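Enterocine A immunity protein (Enterococcus faecium, PDB 2BL8) confers immunity to the pediocin-like bacteriocin enterocin A, probably protecting the enterococcal cells that carry its plasmid-borne gene. Local coordinates at residues 54-59 with 95-100. Residues are numbered along the deposited sequence; the frame is centred on the assembly and turned at random.
Sequences LVNYLY and ADYGDK
Tyr97 reaches from the C-terminal loop onto helix 48-64, where its ring meets Val55, Asn56 and Tyr59. Val55 supplies the apolar floor. Its CG1 methyl sits over one face of the ring, 3.5 Å from the Tyr97 centroid and shifted toward the hydroxyl-bearing end. CG1 approaches Tyr97 CZ to 3.4 Å, and the methyl stands nearly straight above the ring, a CH-pi contact. Asn56 works at the ring edge. Its ND2 lies near the ring plane and donates a hydrogen bond of 2.7 Å to Tyr97 OH. The N-H points rather off-line, at 139°, but the hydroxyl oxygen stays close to the amide plane. This bond ties down the far end of the ring. Tyr59 lies beside Tyr97 with its ring nearly parallel, the planes 17° apart. The rings are slid away from each other, with centroids 5.7 Å apart, so little of one lies over the other and the pair is not a true stack. Tyr59 CD2 to Tyr97 CE2, at 3.7 Å, is their closest approach.

The Tyr97 ring extends toward the helix because CG is anti to the backbone N (chi1 -160°). A type II beta turn from Asp96 to Asp99 presents it, closed by the backbone bond from Asp99 N to Asp96 O. Gly98 has a positive phi, which suits glycine at this turn position.

The contact lays the C-terminal tail on the four-helix bundle made by helices 5-17, 25-38, 48-64 and 71-84. Tyr97 also touches Ser81 of helix 71-84, and Tyr59 packs on Ile77 of that helix. Leu54 and Leu58 pack between helices 25-38 and 71-84.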
loop_
_atom_site.group_PDB
_atom_site.type_symbol
_atom_site.label_atom_id
_atom_site.label_comp_id
_atom_site.label_asym_id
_atom_site.label_seq_id
_atom_site.Cartn_x
_atom_site.Cartn_y
_atom_site.Cartn_z
ATOM N N LEU A 54 -1.320 0.353 5.961
ATOM C CA LEU A 54 -1.998 0.162 4.687
ATOM C C LEU A 54 -1.414 -1.020 3.932
ATOM O O LEU A 54 -2.153 -1.857 3.411
ATOM C CB LEU A 54 -1.889 1.425 3.828
ATOM C CG LEU A 54 -2.360 1.264 2.378
ATOM C CD1 LEU A 54 -3.821 0.828 2.340
ATOM C CD2 LEU A 54 -2.175 2.573 1.638
ATOM N N VAL A 55 -0.089 -1.097 3.876
ATOM C CA VAL A 55 0.558 -2.196 3.162
ATOM C C VAL A 55 0.241 -3.532 3.835
ATOM O O VAL A 55 -0.042 -4.524 3.157
ATOM C CB VAL A 55 2.080 -1.984 3.070
ATOM C CG1 VAL A 55 2.729 -3.175 2.378
ATOM C CG2 VAL A 55 2.373 -0.710 2.281
ATOM N N ASN A 56 0.275 -3.560 5.165
ATOM C CA ASN A 56 -0.060 -4.781 5.909
ATOM C C ASN A 56 -1.447 -5.252 5.459
ATOM O O ASN A 56 -1.666 -6.431 5.170
ATOM C CB ASN A 56 -0.157 -4.506 7.412
ATOM C CG ASN A 56 1.186 -4.350 8.095
ATOM O OD1 ASN A 56 1.236 -3.941 9.258
ATOM N ND2 ASN A 56 2.268 -4.678 7.401
ATOM N N TYR A 57 -2.390 -4.316 5.436
ATOM C CA TYR A 57 -3.765 -4.606 5.045
ATOM C C TYR A 57 -3.878 -5.135 3.613
ATOM O O TYR A 57 -4.587 -6.111 3.354
ATOM C CB TYR A 57 -4.622 -3.342 5.185
ATOM C CG TYR A 57 -5.999 -3.472 4.579
ATOM C CD1 TYR A 57 -7.025 -4.133 5.253
ATOM C CD2 TYR A 57 -6.261 -2.973 3.306
ATOM C CE1 TYR A 57 -8.283 -4.293 4.668
ATOM C CE2 TYR A 57 -7.506 -3.130 2.713
ATOM C CZ TYR A 57 -8.511 -3.790 3.397
ATOM O OH TYR A 57 -9.741 -3.944 2.795
ATOM N N LEU A 58 -3.178 -4.495 2.684
ATOM C CA LEU A 58 -3.249 -4.909 1.289
ATOM C C LEU A 58 -2.831 -6.363 1.089
ATOM O O LEU A 58 -3.525 -7.124 0.412
ATOM C CB LEU A 58 -2.395 -3.979 0.415
ATOM C CG LEU A 58 -2.928 -2.540 0.319
ATOM C CD1 LEU A 58 -1.957 -1.667 -0.466
ATOM C CD2 LEU A 58 -4.294 -2.540 -0.351
ATOM N N TYR A 59 -1.710 -6.759 1.678
ATOM C CA TYR A 59 -1.254 -8.135 1.513
ATOM C C TYR A 59 -2.104 -9.125 2.292
ATOM O O TYR A 59 -2.330 -10.245 1.837
ATOM C CB TYR A 59 0.216 -8.255 1.914
ATOM C CG TYR A 59 1.152 -7.657 0.894
ATOM C CD1 TYR A 59 1.283 -8.218 -0.380
ATOM C CD2 TYR A 59 1.894 -6.513 1.189
ATOM C CE1 TYR A 59 2.133 -7.647 -1.335
ATOM C CE2 TYR A 59 2.742 -5.938 0.244
ATOM C CZ TYR A 59 2.857 -6.508 -1.013
ATOM O OH TYR A 59 3.704 -5.936 -1.938
ATOM N N ALA A 95 14.147 -3.314 7.531
ATOM C CA ALA A 95 14.464 -3.768 6.181
ATOM C C ALA A 95 13.432 -3.223 5.220
ATOM O O ALA A 95 12.482 -2.555 5.635
ATOM C CB ALA A 95 14.454 -5.300 6.132
ATOM N N ASP A 96 13.626 -3.487 3.929
ATOM C CA ASP A 96 12.648 -3.070 2.940
ATOM C C ASP A 96 11.479 -4.004 3.225
ATOM O O ASP A 96 11.679 -5.108 3.731
ATOM C CB ASP A 96 13.159 -3.298 1.515
ATOM C CG ASP A 96 14.262 -2.333 1.125
ATOM O OD1 ASP A 96 14.239 -1.175 1.599
ATOM O OD2 ASP A 96 15.143 -2.733 0.332
ATOM N N TYR A 97 10.265 -3.578 2.901
ATOM C CA TYR A 97 9.100 -4.409 3.177
ATOM C C TYR A 97 9.204 -5.838 2.649
ATOM O O TYR A 97 9.467 -6.061 1.461
ATOM C CB TYR A 97 7.832 -3.773 2.606
ATOM C CG TYR A 97 6.578 -4.311 3.250
ATOM C CD1 TYR A 97 6.044 -3.704 4.381
ATOM C CD2 TYR A 97 5.949 -5.454 2.756
ATOM C CE1 TYR A 97 4.917 -4.217 5.008
ATOM C CE2 TYR A 97 4.823 -5.980 3.377
ATOM C CZ TYR A 97 4.313 -5.359 4.505
ATOM O OH TYR A 97 3.228 -5.893 5.153
ATOM N N GLY A 98 8.992 -6.798 3.547
ATOM C CA GLY A 98 9.024 -8.203 3.184
ATOM C C GLY A 98 10.374 -8.897 3.144
ATOM O O GLY A 98 10.430 -10.106 2.928
ATOM N N ASP A 99 11.458 -8.155 3.358
ATOM C CA ASP A 99 12.799 -8.735 3.314
ATOM C C ASP A 99 13.092 -9.609 4.535
ATOM O O ASP A 99 12.944 -9.162 5.673
ATOM C CB ASP A 99 13.844 -7.617 3.218
ATOM C CG ASP A 99 15.182 -8.114 2.713
ATOM O OD1 ASP A 99 15.691 -9.117 3.247
ATOM O OD2 ASP A 99 15.729 -7.496 1.776
ATOM N N LYS A 100 13.520 -10.850 4.294
ATOM C CA LYS A 100 13.827 -11.779 5.381
ATOM C C LYS A 100 15.032 -11.363 6.224
ATOM O O LYS A 100 15.243 -11.894 7.315
ATOM C CB LYS A 100 14.071 -13.187 4.822
ATOM C CG LYS A 100 15.352 -13.326 4.013
ATOM C CD LYS A 100 15.544 -14.769 3.554
ATOM C CE LYS A 100 16.831 -14.949 2.766
ATOM N NZ LYS A 100 17.014 -16.374 2.349
#